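PDB 3I57: mucus binding protein from Lactobacillus reuteri, which probably binds mucus as a cell-wall-attached surface protein and, through repeats such as this type 2 repeat, has immunoglobulin-binding activity. Local coordinates for residues 94-100 / 114-120; 138-142 / 166-170. All coordinates share one frame; numbering follows the deposited sequence.

How the contacts relate
Contact 1 (94-100 / 114-120) joins two neighbouring antiparallel strands of the large mixed sheet; one face of it is largely buried and the threonine face is more open. Contact 2 (138-142 / 166-170) is a surface contact between a loop and the end of a strand in the small three-stranded sheet. Regular backbone hydrogen bonds hold the first, whereas the second has a single direct hydrogen bond, supplemented by water and close van der Waals contact. Their centres lie about 12 Å apart, and they meet where Phe-120 packs on Ser-167 and Ser-169 and Lys-94 reaches the carbonyl of Ser-169. Both belong to the Muc B2-like part of the repeat, far from the calcium site.

Contact 1 (94-100 / 114-120)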
ATOM      1  N   LYS A  94     -10.783  -4.189  -5.681  1.00  8.99           N
ATOM      2  CA  LYS A  94     -10.761  -5.422  -6.460  1.00  9.04           C
ATOM      3  C   LYS A  94     -12.173  -5.722  -6.929  1.00  9.51           C
ATOM      4  O   LYS A  94     -13.131  -5.406  -6.233  1.00 10.15           O
ATOM      5  CB  LYS A  94     -10.101  -6.583  -5.689  1.00 10.29           C
ATOM      6  CG  LYS A  94     -11.014  -7.662  -5.140  1.00 13.22           C
ATOM      7  CD  LYS A  94     -10.205  -8.757  -4.471  1.00 10.77           C
ATOM      8  CE  LYS A  94     -10.763  -9.012  -3.081  1.00 12.26           C
ATOM      9  NZ  LYS A  94     -10.203 -10.247  -2.502  1.00 14.20           N
ATOM     10  N   THR A  95     -12.288  -6.312  -8.113  1.00  8.82           N
ATOM     11  CA  THR A  95     -13.596  -6.636  -8.670  1.00  8.28           C
ATOM     12  C   THR A  95     -13.655  -8.147  -8.929  1.00  7.88           C
ATOM     13  O   THR A  95     -12.751  -8.722  -9.555  1.00  7.42           O
ATOM     14  CB  THR A  95     -13.853  -5.812  -9.940  1.00  8.57           C
ATOM     15  OG1 THR A  95     -13.866  -4.412  -9.606  1.00  9.88           O
ATOM     16  CG2 THR A  95     -15.193  -6.195 -10.607  1.00  8.55           C
ATOM     17  N   LEU A  96     -14.681  -8.798  -8.384  1.00  7.31           N
ATOM     18  CA  LEU A  96     -14.876 -10.226  -8.596  1.00  6.69           C
ATOM     19  C   LEU A  96     -16.085 -10.457  -9.506  1.00  6.92           C
ATOM     20  O   LEU A  96     -17.014  -9.649  -9.531  1.00  7.46           O
ATOM     21  CB  LEU A  96     -15.132 -10.954  -7.278  1.00  6.27           C
ATOM     22  CG  LEU A  96     -14.106 -10.803  -6.157  1.00  8.29           C
ATOM     23  CD1 LEU A  96     -14.489 -11.751  -5.010  1.00  8.17           C
ATOM     24  CD2 LEU A  96     -12.731 -11.164  -6.686  1.00  9.93           C
ATOM     25  N   THR A  97     -16.076 -11.585 -10.214  1.00  7.08           N
ATOM     26  CA  THR A  97     -17.123 -11.875 -11.178  1.00  8.07           C
ATOM     27  C   THR A  97     -17.824 -13.190 -10.845  1.00  8.35           C
ATOM     28  O   THR A  97     -17.178 -14.219 -10.599  1.00  8.18           O
ATOM     29  CB  THR A  97     -16.542 -11.974 -12.617  1.00  8.48           C
ATOM     30  OG1 THR A  97     -15.974 -10.721 -12.984  1.00  7.95           O
ATOM     31  CG2 THR A  97     -17.622 -12.347 -13.641  1.00  9.07           C
ATOM     32  N   GLU A  98     -19.154 -13.150 -10.820  1.00  7.91           N
ATOM     33  CA  GLU A  98     -19.932 -14.362 -10.645  1.00  8.10           C
ATOM     34  C   GLU A  98     -20.311 -14.848 -12.051  1.00  8.43           C
ATOM     35  O   GLU A  98     -20.715 -14.041 -12.883  1.00  8.70           O
ATOM     36  CB  GLU A  98     -21.188 -14.069  -9.824  1.00  7.61           C
ATOM     37  CG  GLU A  98     -22.265 -15.135 -10.045  1.00  8.07           C
ATOM     38  CD  GLU A  98     -23.553 -14.816  -9.302  1.00  8.65           C
ATOM     39  OE1 GLU A  98     -24.047 -13.683  -9.487  1.00  7.16           O
ATOM     40  OE2 GLU A  98     -24.054 -15.714  -8.571  1.00  8.75           O
ATOM     41  N   THR A  99     -20.162 -16.153 -12.321  1.00  7.62           N
ATOM     42  CA  THR A  99     -20.508 -16.717 -13.635  1.00  7.64           C
ATOM     43  C   THR A  99     -21.515 -17.830 -13.432  1.00  6.89           C
ATOM     44  O   THR A  99     -21.270 -18.754 -12.640  1.00  6.70           O
ATOM     45  CB  THR A  99     -19.273 -17.338 -14.324  1.00  8.41           C
ATOM     46  OG1 THR A  99     -18.293 -16.323 -14.492  1.00  8.38           O
ATOM     47  CG2 THR A  99     -19.634 -17.884 -15.704  1.00  8.39           C
ATOM     48  N   VAL A 100     -22.634 -17.732 -14.141  1.00  7.56           N
ATOM     49  CA  VAL A 100     -23.653 -18.770 -14.125  1.00  7.65           C
ATOM     50  C   VAL A 100     -23.781 -19.402 -15.499  1.00  8.35           C
ATOM     51  O   VAL A 100     -24.042 -18.714 -16.499  1.00  9.05           O
ATOM     52  CB  VAL A 100     -25.010 -18.220 -13.717  1.00  8.50           C
ATOM     53  CG1 VAL A 100     -26.061 -19.373 -13.683  1.00  8.62           C
ATOM     54  CG2 VAL A 100     -24.909 -17.475 -12.366  1.00  6.76           C
ATOM     55  N   GLN A 114     -24.517 -15.952 -17.876  1.00 10.92           N
ATOM     56  CA  GLN A 114     -24.703 -14.589 -17.386  1.00 11.60           C
ATOM     57  C   GLN A 114     -23.668 -14.354 -16.309  1.00 10.81           C
ATOM     58  O   GLN A 114     -23.259 -15.288 -15.624  1.00 10.90           O
ATOM     59  CB  GLN A 114     -26.092 -14.417 -16.783  1.00 11.78           C
ATOM     60  CG  GLN A 114     -27.161 -14.294 -17.828  1.00 15.00           C
ATOM     61  CD  GLN A 114     -28.516 -14.035 -17.221  1.00 18.33           C
ATOM     62  OE1 GLN A 114     -29.423 -14.856 -17.356  1.00 22.05           O
ATOM     63  NE2 GLN A 114     -28.666 -12.898 -16.544  1.00 18.33           N
ATOM     64  N   THR A 115     -23.231 -13.111 -16.187  1.00 10.50           N
ATOM     65  CA  THR A 115     -22.234 -12.754 -15.192  1.00  9.15           C
ATOM     66  C   THR A 115     -22.669 -11.548 -14.423  1.00  9.08           C
ATOM     67  O   THR A 115     -23.541 -10.809 -14.863  1.00 10.28           O
ATOM     68  CB  THR A 115     -20.871 -12.441 -15.821  1.00  9.34           C
ATOM     69  OG1 THR A 115     -20.987 -11.385 -16.795  1.00 10.10           O
ATOM     70  CG2 THR A 115     -20.305 -13.716 -16.465  1.00  8.68           C
ATOM     71  N   ALA A 116     -22.052 -11.353 -13.264  1.00  8.62           N
ATOM     72  CA  ALA A 116     -22.273 -10.160 -12.467  1.00  8.02           C
ATOM     73  C   ALA A 116     -21.000  -9.889 -11.703  1.00  8.13           C
ATOM     74  O   ALA A 116     -20.174 -10.790 -11.519  1.00  7.98           O
ATOM     75  CB  ALA A 116     -23.408 -10.369 -11.515  1.00  7.82           C
ATOM     76  N   GLN A 117     -20.853  -8.657 -11.225  1.00  8.13           N
ATOM     77  CA  GLN A 117     -19.612  -8.250 -10.603  1.00  8.34           C
ATOM     78  C   GLN A 117     -19.848  -7.554  -9.278  1.00  8.49           C
ATOM     79  O   GLN A 117     -20.885  -6.915  -9.078  1.00  7.97           O
ATOM     80  CB  GLN A 117     -18.816  -7.356 -11.547  1.00  7.95           C
ATOM     81  CG  GLN A 117     -18.239  -8.101 -12.762  1.00 11.11           C
ATOM     82  CD  GLN A 117     -17.177  -7.293 -13.459  1.00 15.70           C
ATOM     83  OE1 GLN A 117     -17.280  -6.071 -13.559  1.00 17.66           O
ATOM     84  NE2 GLN A 117     -16.154  -7.968 -13.956  1.00 18.72           N
ATOM     85  N   VAL A 118     -18.903  -7.732  -8.352  1.00  7.53           N
ATOM     86  CA  VAL A 118     -18.876  -6.971  -7.124  1.00  7.69           C
ATOM     87  C   VAL A 118     -17.475  -6.374  -6.974  1.00  7.55           C
ATOM     88  O   VAL A 118     -16.472  -6.885  -7.519  1.00  7.85           O
ATOM     89  CB  VAL A 118     -19.210  -7.804  -5.834  1.00  8.09           C
ATOM     90  CG1 VAL A 118     -20.671  -8.370  -5.877  1.00  8.45           C
ATOM     91  CG2 VAL A 118     -18.196  -8.925  -5.634  1.00  5.45           C
ATOM     92  N   THR A 119     -17.425  -5.240  -6.285  1.00  7.23           N
ATOM     93  CA  THR A 119     -16.164  -4.535  -6.073  1.00  7.46           C
ATOM     94  C   THR A 119     -15.944  -4.286  -4.600  1.00  6.67           C
ATOM     95  O   THR A 119     -16.874  -3.874  -3.893  1.00  6.60           O
ATOM     96  CB  THR A 119     -16.202  -3.178  -6.832  1.00  6.70           C
ATOM     97  OG1 THR A 119     -16.238  -3.454  -8.241  1.00 11.12           O
ATOM     98  CG2 THR A 119     -14.983  -2.335  -6.501  1.00  8.37           C
ATOM     99  N   PHE A 120     -14.735  -4.579  -4.109  1.00  5.92           N
ATOM    100  CA  PHE A 120     -14.369  -4.289  -2.726  1.00  6.58           C
ATOM    101  C   PHE A 120     -13.377  -3.152  -2.694  1.00  6.77           C
ATOM    102  O   PHE A 120     -12.682  -2.923  -3.684  1.00  6.07           O
ATOM    103  CB  PHE A 120     -13.663  -5.491  -2.096  1.00  7.53           C
ATOM    104  CG  PHE A 120     -14.555  -6.678  -1.961  1.00  7.99           C
ATOM    105  CD1 PHE A 120     -15.233  -6.901  -0.778  1.00  7.68           C
ATOM    106  CD2 PHE A 120     -14.755  -7.526  -3.034  1.00  8.35           C
ATOM    107  CE1 PHE A 120     -16.092  -7.983  -0.660  1.00  8.28           C
ATOM    108  CE2 PHE A 120     -15.584  -8.646  -2.925  1.00  9.55           C
ATOM    109  CZ  PHE A 120     -16.263  -8.862  -1.748  1.00  8.69           C
TER
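Glu-98 and Ala-116 exchange two backbone hydrogen bonds, Glu-98 N to Ala-116 O at 2.7 Å and Ala-116 N to Glu-98 O at 3.0 Å. The same pairing recurs at Lys-94 with Phe-120, Leu-96 with Val-118 and Val-100 with Gln-114, making eight bonds between antiparallel strands.

The non-hydrogen-bonded pairs add side-chain bonds on the face bearing the threonines. Thr-95 OG1 and Thr-119 OG1 lie 2.9 Å apart in a hydroxyl-hydroxyl hydrogen bond. Gln-117 NE2 donates to Thr-97 OG1 over 2.9 Å, with an N-H...O angle of 160° and the acceptor close to the amide plane. Thr-97 OG1 is anti to its carbonyl carbon (chi1 -62°), which turns the hydroxyl to the amide and the methyl CG2 towards Thr-115 CB. Thr-95 CG2 lies against that amide, 3.6 Å from both CD and OE1 of Gln-117.

On the opposite face Leu-96, Val-118 and Phe-120, with Ala-116 and Val-100, form an apolar patch. Leu-96 CB meets Val-118 CG2 at 4.0 Å, while Leu-96 CD1 approaches Phe-120 CE2 obliquely at 3.9 Å. The buried Glu-98 sets OE1 against Ala-116 CB and touches Val-163 and Arg-165. Tyr-145 and Ser-167 also pack here. The end of Lys-94 lies over the Phe-120 ring, but at 5.8 Å from NZ to the centroid any cation-pi attraction is weak at most; its ammonium is held by the carbonyls of Ser-169 and Ala-171.

The chemistry thus divides by face in this beta-grasp repeat: hydroxyls and an amide on the more open side, mainly hydrocarbon groups, with Lys-94 and Glu-98 among them, under the small sheet.

Contact 2 (138-142 / 166-170); sequences WNEAS and SSNSD
With chi1 of Ser-169 at 66°, OG lies between the backbone N and the carbonyl carbon and is turned to a water that joins it to the loop, while chi1 of Trp-138 at -66° lays the CD1 side of the indole by Ser-169 O. The two backbones bring Trp-138 CB and Ser-169 CB to 3.5 Å.

That water donates to Trp-138 O over 2.8 Å and hydrogen-bonds Ser-169 OG at the same length. The serine CB is wedged against the loop backbone as well, 3.1 Å from Glu-140 O. Ser-169 O, the carbonyl that Lys-94 grips, makes a close, oblique packing contact with Trp-138 CD1 at 3.3 Å.

Ser-169 N donates the one direct hydrogen bond between the segments, to Ala-141 O at 2.9 Å. It is bent, with an N-H...O angle of 146°, and the donor stands well above the carbonyl plane. Ser-142 CB lies 3.1 Å from Ser-167 O and also touches Asn-168 OD1, while a second water bonds Ser-142 OG and, weakly, Ser-166 OG.

Strand pairing is limited to Ser-142 with Asn-168, an antiparallel non-hydrogen-bonded pair; towards Trp-138 and Ser-169 the contact becomes loop packing. Strand 142-144 runs along the edge of the small antiparallel sheet beside strand 162-168, where Ser-167 and Gln-143 continue the backbone pairing. Trp-138, Glu-140 and Ser-169 lean on Phe-120 of strand 112-127, to which Glu-140 OE2 ties the loop by a hydrogen bond to Thr-121 OG1, and Ser-167 touches Leu-96 of strand 93-104, setting this junction against the larger mixed sheet.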
ATOM      1  N   TRP A 138      -9.927  -5.059   3.807  1.00  8.07           N
ATOM      2  CA  TRP A 138     -11.055  -4.741   2.922  1.00  8.12           C
ATOM      3  C   TRP A 138     -12.201  -4.144   3.728  1.00  9.20           C
ATOM      4  O   TRP A 138     -12.562  -4.654   4.817  1.00  9.39           O
ATOM      5  CB  TRP A 138     -11.515  -5.997   2.171  1.00  8.24           C
ATOM      6  CG  TRP A 138     -10.475  -6.522   1.186  1.00  7.70           C
ATOM      7  CD1 TRP A 138      -9.720  -7.669   1.308  1.00  6.95           C
ATOM      8  CD2 TRP A 138     -10.055  -5.895  -0.034  1.00  7.45           C
ATOM      9  NE1 TRP A 138      -8.890  -7.797   0.228  1.00  8.41           N
ATOM     10  CE2 TRP A 138      -9.072  -6.725  -0.611  1.00  8.63           C
ATOM     11  CE3 TRP A 138     -10.414  -4.708  -0.695  1.00  6.08           C
ATOM     12  CZ2 TRP A 138      -8.445  -6.410  -1.828  1.00  8.67           C
ATOM     13  CZ3 TRP A 138      -9.784  -4.393  -1.896  1.00  9.03           C
ATOM     14  CH2 TRP A 138      -8.820  -5.250  -2.452  1.00  9.63           C
ATOM     15  N   ASN A 139     -12.749  -3.044   3.238  1.00  8.83           N
ATOM     16  CA  ASN A 139     -13.758  -2.302   3.988  1.00  9.63           C
ATOM     17  C   ASN A 139     -15.080  -3.062   4.098  1.00 10.34           C
ATOM     18  O   ASN A 139     -15.817  -2.900   5.079  1.00 10.52           O
ATOM     19  CB  ASN A 139     -14.040  -0.955   3.336  1.00  9.77           C
ATOM     20  CG  ASN A 139     -12.882   0.013   3.454  1.00  9.99           C
ATOM     21  OD1 ASN A 139     -12.528   0.712   2.484  1.00 14.46           O
ATOM     22  ND2 ASN A 139     -12.272   0.054   4.625  1.00  6.58           N
ATOM     23  N   GLU A 140     -15.397  -3.864   3.084  1.00  9.45           N
ATOM     24  CA  GLU A 140     -16.681  -4.590   3.077  1.00  9.39           C
ATOM     25  C   GLU A 140     -16.415  -6.077   3.332  1.00  9.51           C
ATOM     26  O   GLU A 140     -15.596  -6.675   2.645  1.00  8.66           O
ATOM     27  CB  GLU A 140     -17.395  -4.390   1.738  1.00  9.58           C
ATOM     28  CG  GLU A 140     -17.472  -2.941   1.231  1.00  9.04           C
ATOM     29  CD  GLU A 140     -16.199  -2.473   0.514  1.00 10.49           C
ATOM     30  OE1 GLU A 140     -15.268  -3.293   0.291  1.00  6.62           O
ATOM     31  OE2 GLU A 140     -16.152  -1.287   0.145  1.00  9.50           O
ATOM     32  N   ALA A 141     -17.091  -6.688   4.312  1.00  9.08           N
ATOM     33  CA  ALA A 141     -16.764  -8.081   4.647  1.00  9.76           C
ATOM     34  C   ALA A 141     -17.315  -8.987   3.560  1.00 10.28           C
ATOM     35  O   ALA A 141     -16.765 -10.063   3.281  1.00  9.09           O
ATOM     36  CB  ALA A 141     -17.326  -8.485   6.021  1.00 10.78           C
ATOM     37  N   SER A 142     -18.396  -8.539   2.941  1.00 10.08           N
ATOM     38  CA  SER A 142     -18.886  -9.225   1.739  1.00 10.79           C
ATOM     39  C   SER A 142     -19.707  -8.319   0.842  1.00  9.94           C
ATOM     40  O   SER A 142     -20.190  -7.266   1.275  1.00 10.91           O
ATOM     41  CB  SER A 142     -19.664 -10.484   2.114  1.00 11.46           C
ATOM     42  OG  SER A 142     -20.820 -10.155   2.843  1.00 14.76           O
ATOM     43  N   SER A 166     -23.274 -14.090  -2.991  1.00  8.17           N
ATOM     44  CA  SER A 166     -22.403 -13.039  -2.475  1.00  8.77           C
ATOM     45  C   SER A 166     -20.988 -13.567  -2.464  1.00  8.20           C
ATOM     46  O   SER A 166     -20.770 -14.789  -2.500  1.00  9.59           O
ATOM     47  CB  SER A 166     -22.791 -12.695  -1.039  1.00  7.03           C
ATOM     48  OG  SER A 166     -24.031 -12.008  -1.089  1.00 12.69           O
ATOM     49  N   SER A 167     -20.021 -12.655  -2.410  1.00  7.96           N
ATOM     50  CA  SER A 167     -18.630 -13.056  -2.180  1.00  7.37           C
ATOM     51  C   SER A 167     -18.091 -12.379  -0.917  1.00  7.66           C
ATOM     52  O   SER A 167     -18.440 -11.236  -0.607  1.00  8.35           O
ATOM     53  CB  SER A 167     -17.715 -12.685  -3.351  1.00  7.25           C
ATOM     54  OG  SER A 167     -17.896 -13.529  -4.489  1.00  8.51           O
ATOM     55  N   ASN A 168     -17.221 -13.081  -0.213  1.00  7.38           N
ATOM     56  CA  ASN A 168     -16.515 -12.538   0.946  1.00  6.87           C
ATOM     57  C   ASN A 168     -15.285 -11.789   0.461  1.00  7.67           C
ATOM     58  O   ASN A 168     -14.793 -12.074  -0.608  1.00  7.92           O
ATOM     59  CB  ASN A 168     -16.123 -13.664   1.885  1.00  6.93           C
ATOM     60  CG  ASN A 168     -17.320 -14.351   2.491  1.00  7.89           C
ATOM     61  OD1 ASN A 168     -18.347 -13.712   2.713  1.00 11.36           O
ATOM     62  ND2 ASN A 168     -17.208 -15.665   2.754  1.00 11.56           N
ATOM     63  N   SER A 169     -14.785 -10.838   1.254  1.00  8.18           N
ATOM     64  CA  SER A 169     -13.684  -9.979   0.794  1.00  7.65           C
ATOM     65  C   SER A 169     -12.345 -10.719   0.676  1.00  7.45           C
ATOM     66  O   SER A 169     -11.438 -10.211  -0.000  1.00  6.99           O
ATOM     67  CB  SER A 169     -13.535  -8.767   1.716  1.00  7.71           C
ATOM     68  OG  SER A 169     -13.108  -9.195   3.011  1.00  9.34           O
ATOM     69  N   ASP A 170     -12.246 -11.914   1.279  1.00  7.29           N
ATOM     70  CA  ASP A 170     -11.050 -12.757   1.134  1.00  8.10           C
ATOM     71  C   ASP A 170     -11.018 -13.572  -0.156  1.00  8.30           C
ATOM     72  O   ASP A 170      -9.998 -14.191  -0.474  1.00  7.84           O
ATOM     73  CB  ASP A 170     -10.794 -13.648   2.362  1.00  8.62           C
ATOM     74  CG  ASP A 170     -11.950 -14.610   2.674  1.00  9.30           C
ATOM     75  OD1 ASP A 170     -13.033 -14.532   2.073  1.00 10.41           O
ATOM     76  OD2 ASP A 170     -11.744 -15.467   3.530  1.00 14.01           O
TER
HETATM   77  O   HOH W   1     -13.214  -7.369   5.133  1.00 16.49           O
HETATM   78  O   HOH W   2     -23.070  -9.560   1.062  1.00 22.68           O